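PDB 1WWP: hypothetical protein TTHA0636 from Thermus thermophilus HB8, which is of unknown function but is probably an all-helical substrate-binding partner of a nucleotidyltransferase. Local coordinates for residues A[93-96]-A[97-101]; A[112-115]-A[116-119]; A[10-13]-A[14-17]. All coordinates share one frame; numbering follows the deposited sequence.

Contact 1 of 3, residues A[93-96]-A[97-101]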
ATOM      1  N   GLU A  93      -9.790  -2.397 -11.727  1.00 74.00           N
ATOM      2  CA  GLU A  93     -10.375  -3.691 -11.399  1.00 76.84           C
ATOM      3  C   GLU A  93      -9.554  -4.839 -11.962  1.00 75.39           C
ATOM      4  O   GLU A  93      -9.361  -5.854 -11.294  1.00 75.03           O
ATOM      5  CB  GLU A  93     -11.807  -3.791 -11.915  1.00 82.01           C
ATOM      6  CG  GLU A  93     -12.819  -3.060 -11.063  1.00 88.35           C
ATOM      7  CD  GLU A  93     -14.214  -3.617 -11.245  1.00 92.64           C
ATOM      8  OE1 GLU A  93     -14.753  -3.512 -12.367  1.00 91.37           O
ATOM      9  OE2 GLU A  93     -14.765  -4.168 -10.265  1.00 95.86           O
ATOM     10  N   PRO A  94      -9.067  -4.701 -13.208  1.00 74.36           N
ATOM     11  CA  PRO A  94      -8.264  -5.780 -13.788  1.00 71.60           C
ATOM     12  C   PRO A  94      -7.134  -6.160 -12.827  1.00 66.67           C
ATOM     13  O   PRO A  94      -7.125  -7.257 -12.264  1.00 63.98           O
ATOM     14  CB  PRO A  94      -7.739  -5.155 -15.077  1.00 73.65           C
ATOM     15  CG  PRO A  94      -8.862  -4.268 -15.484  1.00 72.55           C
ATOM     16  CD  PRO A  94      -9.250  -3.608 -14.181  1.00 74.35           C
ATOM     17  N   LEU A  95      -6.195  -5.234 -12.642  1.00 60.08           N
ATOM     18  CA  LEU A  95      -5.056  -5.451 -11.754  1.00 55.77           C
ATOM     19  C   LEU A  95      -5.516  -6.007 -10.412  1.00 45.44           C
ATOM     20  O   LEU A  95      -5.122  -7.101 -10.010  1.00 44.24           O
ATOM     21  CB  LEU A  95      -4.309  -4.136 -11.513  1.00 52.43           C
ATOM     22  CG  LEU A  95      -2.781  -4.219 -11.503  1.00 54.06           C
ATOM     23  CD1 LEU A  95      -2.236  -3.085 -10.660  1.00 53.83           C
ATOM     24  CD2 LEU A  95      -2.325  -5.544 -10.940  1.00 54.61           C
ATOM     25  N   ALA A  96      -6.351  -5.231  -9.730  1.00 43.95           N
ATOM     26  CA  ALA A  96      -6.884  -5.609  -8.426  1.00 50.00           C
ATOM     27  C   ALA A  96      -7.378  -7.062  -8.397  1.00 53.95           C
ATOM     28  O   ALA A  96      -7.050  -7.812  -7.477  1.00 53.32           O
ATOM     29  CB  ALA A  96      -8.010  -4.654  -8.037  1.00 47.93           C
ATOM     30  N   ARG A  97      -8.165  -7.453  -9.399  1.00 52.97           N
ATOM     31  CA  ARG A  97      -8.679  -8.818  -9.482  1.00 56.72           C
ATOM     32  C   ARG A  97      -7.532  -9.789  -9.744  1.00 51.58           C
ATOM     33  O   ARG A  97      -7.509 -10.892  -9.196  1.00 53.55           O
ATOM     34  CB  ARG A  97      -9.726  -8.932 -10.598  1.00 59.87           C
ATOM     35  CG  ARG A  97     -11.072  -8.287 -10.261  1.00 65.33           C
ATOM     36  CD  ARG A  97     -12.005  -8.287 -11.467  1.00 66.02           C
ATOM     37  NE  ARG A  97     -13.371  -7.906 -11.118  1.00 68.74           N
ATOM     38  CZ  ARG A  97     -14.193  -8.658 -10.389  1.00 69.62           C
ATOM     39  NH1 ARG A  97     -13.787  -9.834  -9.929  1.00 67.70           N
ATOM     40  NH2 ARG A  97     -15.423  -8.236 -10.124  1.00 65.53           N
ATOM     41  N   ALA A  98      -6.582  -9.371 -10.581  1.00 46.30           N
ATOM     42  CA  ALA A  98      -5.411 -10.190 -10.908  1.00 47.12           C
ATOM     43  C   ALA A  98      -4.509 -10.398  -9.678  1.00 46.26           C
ATOM     44  O   ALA A  98      -3.970 -11.486  -9.476  1.00 45.35           O
ATOM     45  CB  ALA A  98      -4.617  -9.540 -12.038  1.00 47.49           C
ATOM     46  N   ILE A  99      -4.335  -9.360  -8.860  1.00 43.56           N
ATOM     47  CA  ILE A  99      -3.518  -9.506  -7.649  1.00 39.87           C
ATOM     48  C   ILE A  99      -4.257 -10.449  -6.699  1.00 39.00           C
ATOM     49  O   ILE A  99      -3.672 -11.378  -6.136  1.00 41.95           O
ATOM     50  CB  ILE A  99      -3.312  -8.161  -6.893  1.00 38.47           C
ATOM     51  CG1 ILE A  99      -2.567  -7.152  -7.765  1.00 42.79           C
ATOM     52  CG2 ILE A  99      -2.506  -8.405  -5.620  1.00 39.00           C
ATOM     53  CD1 ILE A  99      -1.158  -7.560  -8.083  1.00 49.75           C
ATOM     54  N   PHE A 100      -5.554 -10.212  -6.528  1.00 39.75           N
ATOM     55  CA  PHE A 100      -6.356 -11.034  -5.629  1.00 45.78           C
ATOM     56  C   PHE A 100      -6.287 -12.519  -5.968  1.00 48.91           C
ATOM     57  O   PHE A 100      -6.332 -13.361  -5.073  1.00 50.63           O
ATOM     58  CB  PHE A 100      -7.823 -10.592  -5.642  1.00 46.26           C
ATOM     59  CG  PHE A 100      -8.674 -11.331  -4.650  1.00 49.39           C
ATOM     60  CD1 PHE A 100      -8.593 -11.038  -3.290  1.00 44.42           C
ATOM     61  CD2 PHE A 100      -9.499 -12.371  -5.064  1.00 41.82           C
ATOM     62  CE1 PHE A 100      -9.313 -11.772  -2.358  1.00 48.45           C
ATOM     63  CE2 PHE A 100     -10.228 -13.113  -4.135  1.00 47.98           C
ATOM     64  CZ  PHE A 100     -10.134 -12.815  -2.779  1.00 43.78           C
ATOM     65  N   ARG A 101      -6.181 -12.839  -7.254  1.00 54.86           N
ATOM     66  CA  ARG A 101      -6.111 -14.235  -7.684  1.00 58.14           C
ATOM     67  C   ARG A 101      -4.833 -14.918  -7.210  1.00 55.44           C
ATOM     68  O   ARG A 101      -4.780 -16.145  -7.089  1.00 58.29           O
ATOM     69  CB  ARG A 101      -6.189 -14.341  -9.209  1.00 64.38           C
ATOM     70  CG  ARG A 101      -7.503 -13.876  -9.823  1.00 75.61           C
ATOM     71  CD  ARG A 101      -7.539 -14.162 -11.325  1.00 80.70           C
ATOM     72  NE  ARG A 101      -6.415 -13.544 -12.027  1.00 87.37           N
ATOM     73  CZ  ARG A 101      -6.177 -13.677 -13.328  1.00 89.12           C
ATOM     74  NH1 ARG A 101      -6.984 -14.411 -14.083  1.00 88.13           N
ATOM     75  NH2 ARG A 101      -5.130 -13.070 -13.874  1.00 88.54           N
TER
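R97 lies alongside E93, one helical turn earlier, and its path can be followed atom by atom. R97 CB sits 3.2 Å from E93 O, and CG comes just as near the same carbonyl oxygen, with R97 CG to E93 O at 3.1 Å. CG is anti to the carbonyl carbon of R97 and beside its backbone N (chi1 -74°), which sends the chain back along the helix toward E93; from CG to NE it runs extended. CD still skirts E93 O, and beyond it the guanidinium draws level with the carboxylate. R97 NE and NH2 both stand 4.1 Å from E93 OE2, too far for a salt bridge, and the two planes are 61° apart. The pair therefore consists of opposite charges near each other without a salt bridge.

On another face of the helix, L95 and I99 lie side by side and point the same way. Contact is made by the branch L95 CD2, which meets I99 CG1 at 3.6 Å and also touches I99 CD1.

Four consecutive i to i+4 backbone hydrogen bonds, from R97, A98, I99 and F100 to E93, P94, L95 and A96, identify this as regular alpha-helix. I99 N to L95 O is 2.7 Å, with a C=O...N angle of 173°.

These first turns of helix 93-116 meet different surroundings on their different faces. A96 and F100 pack on helix 20-49, at R23 with I27 and at R23 with A26 respectively. L95 rests on L86 and I99 on D83, both of helix 71-86. R23 also forms a long, weak ion pair with E93 and brings a like charge close to R97, so this polar edge borders helix 20-49.

Contact 2 of 3, residues A[112-115]-A[116-119]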
ATOM      1  N   GLN A 112       3.792 -21.292   5.386  1.00 41.18           N
ATOM      2  CA  GLN A 112       4.720 -22.411   5.407  1.00 46.92           C
ATOM      3  C   GLN A 112       6.147 -21.982   5.706  1.00 41.61           C
ATOM      4  O   GLN A 112       6.868 -22.666   6.433  1.00 40.81           O
ATOM      5  CB  GLN A 112       4.689 -23.146   4.063  1.00 53.80           C
ATOM      6  CG  GLN A 112       3.466 -24.010   3.849  1.00 66.85           C
ATOM      7  CD  GLN A 112       3.467 -24.669   2.489  1.00 73.63           C
ATOM      8  OE1 GLN A 112       4.478 -25.226   2.060  1.00 81.23           O
ATOM      9  NE2 GLN A 112       2.331 -24.617   1.803  1.00 77.85           N
ATOM     10  N   VAL A 113       6.566 -20.857   5.144  1.00 42.11           N
ATOM     11  CA  VAL A 113       7.929 -20.409   5.396  1.00 40.14           C
ATOM     12  C   VAL A 113       8.068 -20.000   6.847  1.00 38.19           C
ATOM     13  O   VAL A 113       9.001 -20.413   7.513  1.00 37.33           O
ATOM     14  CB  VAL A 113       8.321 -19.230   4.489  1.00 36.00           C
ATOM     15  CG1 VAL A 113       9.778 -18.815   4.765  1.00 41.35           C
ATOM     16  CG2 VAL A 113       8.167 -19.638   3.035  1.00 37.47           C
ATOM     17  N   LEU A 114       7.128 -19.203   7.347  1.00 42.12           N
ATOM     18  CA  LEU A 114       7.204 -18.759   8.734  1.00 45.16           C
ATOM     19  C   LEU A 114       7.322 -19.957   9.667  1.00 50.89           C
ATOM     20  O   LEU A 114       8.076 -19.922  10.645  1.00 49.48           O
ATOM     21  CB  LEU A 114       5.979 -17.914   9.093  1.00 41.82           C
ATOM     22  CG  LEU A 114       5.935 -16.549   8.402  1.00 45.46           C
ATOM     23  CD1 LEU A 114       4.659 -15.810   8.767  1.00 41.46           C
ATOM     24  CD2 LEU A 114       7.158 -15.750   8.797  1.00 39.35           C
ATOM     25  N   GLY A 115       6.586 -21.020   9.346  1.00 52.79           N
ATOM     26  CA  GLY A 115       6.638 -22.229  10.151  1.00 53.08           C
ATOM     27  C   GLY A 115       8.068 -22.716  10.327  1.00 53.77           C
ATOM     28  O   GLY A 115       8.571 -22.803  11.445  1.00 51.98           O
ATOM     29  N   ARG A 116       8.730 -23.026   9.218  1.00 51.34           N
ATOM     30  CA  ARG A 116      10.106 -23.494   9.263  1.00 53.42           C
ATOM     31  C   ARG A 116      11.027 -22.572  10.072  1.00 53.50           C
ATOM     32  O   ARG A 116      12.003 -23.029  10.664  1.00 55.22           O
ATOM     33  CB  ARG A 116      10.659 -23.618   7.844  1.00 55.53           C
ATOM     34  CG  ARG A 116       9.790 -24.422   6.903  1.00 56.93           C
ATOM     35  CD  ARG A 116      10.292 -24.312   5.475  1.00 59.33           C
ATOM     36  NE  ARG A 116       9.278 -24.762   4.533  1.00 61.99           N
ATOM     37  CZ  ARG A 116       9.175 -24.327   3.281  1.00 68.33           C
ATOM     38  NH1 ARG A 116      10.032 -23.431   2.810  1.00 66.46           N
ATOM     39  NH2 ARG A 116       8.198 -24.775   2.505  1.00 71.22           N
ATOM     40  N   LEU A 117      10.721 -21.280  10.100  1.00 55.55           N
ATOM     41  CA  LEU A 117      11.562 -20.327  10.812  1.00 63.44           C
ATOM     42  C   LEU A 117      11.590 -20.475  12.333  1.00 70.84           C
ATOM     43  O   LEU A 117      12.282 -19.717  13.011  1.00 70.62           O
ATOM     44  CB  LEU A 117      11.153 -18.892  10.457  1.00 59.96           C
ATOM     45  CG  LEU A 117      11.151 -18.472   8.982  1.00 55.14           C
ATOM     46  CD1 LEU A 117      11.078 -16.954   8.901  1.00 52.61           C
ATOM     47  CD2 LEU A 117      12.418 -18.961   8.290  1.00 52.87           C
ATOM     48  N   ARG A 118      10.863 -21.455  12.861  1.00 81.71           N
ATOM     49  CA  ARG A 118      10.789 -21.684  14.307  1.00 93.27           C
ATOM     50  C   ARG A 118      12.106 -22.031  15.007  1.00 97.69           C
ATOM     51  O   ARG A 118      12.084 -22.571  16.113  1.00 99.11           O
ATOM     52  CB  ARG A 118       9.758 -22.778  14.610  1.00 97.32           C
ATOM     53  CG  ARG A 118       8.359 -22.449  14.113  1.00105.19           C
ATOM     54  CD  ARG A 118       7.348 -23.541  14.439  1.00111.62           C
ATOM     55  NE  ARG A 118       6.071 -23.303  13.767  1.00114.76           N
ATOM     56  CZ  ARG A 118       4.942 -23.948  14.042  1.00117.47           C
ATOM     57  NH1 ARG A 118       4.916 -24.881  14.985  1.00119.40           N
ATOM     58  NH2 ARG A 118       3.834 -23.662  13.370  1.00117.89           N
ATOM     59  N   ARG A 119      13.231 -21.708  14.364  1.00102.92           N
ATOM     60  CA  ARG A 119      14.591 -21.955  14.876  1.00106.29           C
ATOM     61  C   ARG A 119      15.390 -22.835  13.919  1.00106.42           C
ATOM     62  O   ARG A 119      16.485 -22.404  13.503  1.00106.61           O
ATOM     63  CB  ARG A 119      14.566 -22.608  16.269  1.00108.26           C
ATOM     64  CG  ARG A 119      15.917 -23.113  16.779  1.00109.34           C
ATOM     65  CD  ARG A 119      16.946 -22.002  16.923  1.00109.63           C
ATOM     66  NE  ARG A 119      18.199 -22.506  17.484  1.00109.83           N
ATOM     67  CZ  ARG A 119      19.291 -21.772  17.672  1.00109.40           C
ATOM     68  NH1 ARG A 119      19.298 -20.487  17.344  1.00109.10           N
ATOM     69  NH2 ARG A 119      20.381 -22.322  18.190  1.00108.78           N
ATOM     70  OXT ARG A 119      14.914 -23.944  13.600  1.00106.33           O
TER
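Between V113 and L117 the backbone still keeps an alpha-helical bond: L117 N reaches V113 O at 3.2 Å, lying in the carbonyl plane with a C=O...N angle of 160°. The neighbouring i to i+4 link, R116 N to Q112 O, is weak at 3.4 Å. L117 N also makes a weak, strongly bent bond to L114 O, 3.0 Å away. Psi then climbs through zero at L117 and R118, leaving the alpha-helical region as the last turn unwinds.

L117 turns its CG anti to its own carbonyl carbon (chi1 -56°), which lays L117 CG over V113 O at 3.2 Å. The side chains of L117 and L114 cross obliquely, L117 CD1 coming within 4.1 Å of L114 CD2, while L117 CD2 lies near V113 CG1. With an alanine here both methyl branches go, and a gap would probably open beside L114 and V113 and toward Y44 of helix 20-49.

R116 runs back over Q112. Q112 O lies over one face of its guanidinium, and R116 NH2 comes within 3.8 Å of Q112 OE1, the amide and guanidinium planes standing 71° apart. The stronger hold on this arginine is its salt bridge from NH2 to E73, joined by a weak hydrogen bond from NH1 to L68 O.

V113 and L114 pack on F37 of helix 20-49, and L114 also on L6 of helix 2-13. This is the unwinding C-terminal turn of a helix in an all-helical bundle: its apolar residues pack on neighbouring helices while the i to i+4 bonding gives way.

Contact 3 of 3, residues A[10-13]-A[14-17]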
ATOM      1  N   LYS A  10      -5.553 -14.199   5.567  1.00 37.52           N
ATOM      2  CA  LYS A  10      -6.254 -15.435   5.242  1.00 43.31           C
ATOM      3  C   LYS A  10      -7.769 -15.312   5.372  1.00 46.73           C
ATOM      4  O   LYS A  10      -8.512 -16.022   4.695  1.00 48.44           O
ATOM      5  CB  LYS A  10      -5.719 -16.586   6.096  1.00 48.22           C
ATOM      6  CG  LYS A  10      -4.311 -16.994   5.687  1.00 54.07           C
ATOM      7  CD  LYS A  10      -3.819 -18.237   6.407  1.00 64.70           C
ATOM      8  CE  LYS A  10      -3.598 -17.986   7.890  1.00 68.22           C
ATOM      9  NZ  LYS A  10      -3.087 -19.213   8.565  1.00 74.67           N
ATOM     10  N   GLU A  11      -8.223 -14.398   6.225  1.00 47.86           N
ATOM     11  CA  GLU A  11      -9.649 -14.169   6.395  1.00 51.28           C
ATOM     12  C   GLU A  11     -10.282 -13.778   5.060  1.00 52.10           C
ATOM     13  O   GLU A  11     -11.431 -14.119   4.788  1.00 52.33           O
ATOM     14  CB  GLU A  11      -9.906 -13.027   7.379  1.00 57.25           C
ATOM     15  CG  GLU A  11      -9.503 -13.290   8.815  1.00 66.95           C
ATOM     16  CD  GLU A  11      -9.997 -12.197   9.749  1.00 70.38           C
ATOM     17  OE1 GLU A  11     -11.220 -11.948   9.761  1.00 71.26           O
ATOM     18  OE2 GLU A  11      -9.176 -11.588  10.470  1.00 71.73           O
ATOM     19  N   LEU A  12      -9.529 -13.067   4.228  1.00 43.55           N
ATOM     20  CA  LEU A  12     -10.060 -12.582   2.961  1.00 43.94           C
ATOM     21  C   LEU A  12      -9.441 -13.182   1.708  1.00 45.55           C
ATOM     22  O   LEU A  12     -10.087 -13.239   0.669  1.00 44.89           O
ATOM     23  CB  LEU A  12      -9.893 -11.065   2.895  1.00 44.54           C
ATOM     24  CG  LEU A  12     -10.531 -10.201   3.983  1.00 48.43           C
ATOM     25  CD1 LEU A  12      -9.907  -8.805   3.968  1.00 49.53           C
ATOM     26  CD2 LEU A  12     -12.022 -10.123   3.761  1.00 47.29           C
ATOM     27  N   ALA A  13      -8.189 -13.617   1.801  1.00 46.93           N
ATOM     28  CA  ALA A  13      -7.491 -14.163   0.638  1.00 48.32           C
ATOM     29  C   ALA A  13      -8.128 -15.407   0.018  1.00 48.25           C
ATOM     30  O   ALA A  13      -7.916 -15.694  -1.159  1.00 48.14           O
ATOM     31  CB  ALA A  13      -6.040 -14.447   0.997  1.00 44.52           C
ATOM     32  N   PHE A  14      -8.916 -16.134   0.801  1.00 53.76           N
ATOM     33  CA  PHE A  14      -9.546 -17.356   0.312  1.00 55.07           C
ATOM     34  C   PHE A  14     -11.010 -17.200  -0.052  1.00 57.42           C
ATOM     35  O   PHE A  14     -11.742 -18.183  -0.161  1.00 62.77           O
ATOM     36  CB  PHE A  14      -9.356 -18.464   1.345  1.00 45.61           C
ATOM     37  CG  PHE A  14      -7.915 -18.732   1.656  1.00 47.92           C
ATOM     38  CD1 PHE A  14      -7.053 -19.177   0.657  1.00 46.27           C
ATOM     39  CD2 PHE A  14      -7.402 -18.501   2.929  1.00 45.02           C
ATOM     40  CE1 PHE A  14      -5.702 -19.389   0.918  1.00 43.89           C
ATOM     41  CE2 PHE A  14      -6.046 -18.711   3.199  1.00 49.39           C
ATOM     42  CZ  PHE A  14      -5.200 -19.157   2.187  1.00 45.05           C
ATOM     43  N   LEU A  15     -11.428 -15.957  -0.263  1.00 56.05           N
ATOM     44  CA  LEU A  15     -12.805 -15.675  -0.632  1.00 58.05           C
ATOM     45  C   LEU A  15     -12.990 -15.949  -2.113  1.00 62.10           C
ATOM     46  O   LEU A  15     -12.255 -15.424  -2.950  1.00 59.93           O
ATOM     47  CB  LEU A  15     -13.152 -14.216  -0.318  1.00 55.38           C
ATOM     48  CG  LEU A  15     -13.154 -13.872   1.174  1.00 46.52           C
ATOM     49  CD1 LEU A  15     -13.523 -12.415   1.369  1.00 40.73           C
ATOM     50  CD2 LEU A  15     -14.148 -14.773   1.893  1.00 49.47           C
ATOM     51  N   GLU A  16     -13.982 -16.773  -2.430  1.00 63.79           N
ATOM     52  CA  GLU A  16     -14.272 -17.138  -3.808  1.00 65.70           C
ATOM     53  C   GLU A  16     -14.706 -15.951  -4.675  1.00 62.90           C
ATOM     54  O   GLU A  16     -14.161 -15.741  -5.754  1.00 60.55           O
ATOM     55  CB  GLU A  16     -15.345 -18.229  -3.828  1.00 72.49           C
ATOM     56  CG  GLU A  16     -15.629 -18.813  -5.203  1.00 82.14           C
ATOM     57  CD  GLU A  16     -16.611 -19.972  -5.147  1.00 87.37           C
ATOM     58  OE1 GLU A  16     -17.762 -19.761  -4.704  1.00 86.47           O
ATOM     59  OE2 GLU A  16     -16.230 -21.095  -5.542  1.00 89.78           O
ATOM     60  N   ASP A  17     -15.685 -15.179  -4.210  1.00 61.57           N
ATOM     61  CA  ASP A  17     -16.168 -14.021  -4.970  1.00 61.68           C
ATOM     62  C   ASP A  17     -16.261 -12.797  -4.054  1.00 55.76           C
ATOM     63  O   ASP A  17     -17.336 -12.450  -3.570  1.00 49.84           O
ATOM     64  CB  ASP A  17     -17.542 -14.321  -5.574  1.00 71.07           C
ATOM     65  CG  ASP A  17     -18.101 -13.153  -6.369  1.00 80.01           C
ATOM     66  OD1 ASP A  17     -19.239 -13.273  -6.873  1.00 84.93           O
ATOM     67  OD2 ASP A  17     -17.406 -12.121  -6.491  1.00 83.84           O
TER
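F14 carries its ring back toward K10 because CG is anti to its own carbonyl carbon (chi1 -58°), beside the backbone N; K10 starts the same way (chi1 -71°), and the two side chains run alongside each other. F14 CE2 meets K10 CG at 3.5 Å and K10 CB at 3.6 Å. K10 CD lies in the ring plane at its edge, so CB, CG and CD all gather at the same CE2 corner. The ammonium goes on to a salt bridge with E111 of helix 93-116.

L15 and L12 also lie side by side, with L15 CD1 touching L12 CD2 at 3.6 Å. Their backbones are joined by L15 N to L12 O at 3.2 Å, an i to i+3 bond whose donor stands 57° out of the carbonyl plane. The backbone of L15 then turns to an extended conformation.

Here helix 2-13 gives way to the loop before helix 20-49. A13 packs on L103 and F14 on P104, A107 and R108, all of helix 93-116, whereas L12 packs on A25, A26 and R29 of helix 20-49 and on V21 of the second subunit.

How the contacts relate
Contacts 1 and 2 occupy the two ends of helix 93-116, their centres about 28 Å apart and on opposite sides of the chain's centre. Contact 3, at the close of helix 2-13, touches contact 1: F100 CE2 packs at 3.3 Å from L15 O. All three are partly buried; contacts 1 and 2 pair apolar residues turned to other helices with charged ones at the surface, whereas in contact 3 the exposed F14 lies beside the partly exposed K10. Regular i to i+4 bonding marks contact 1, while 112-119 and 10-17 show its loss at helix ends. R97 has no salt bridge to E93, but R116 and K10 pair with glutamates of other helices. Contact 3 alone meets the second subunit.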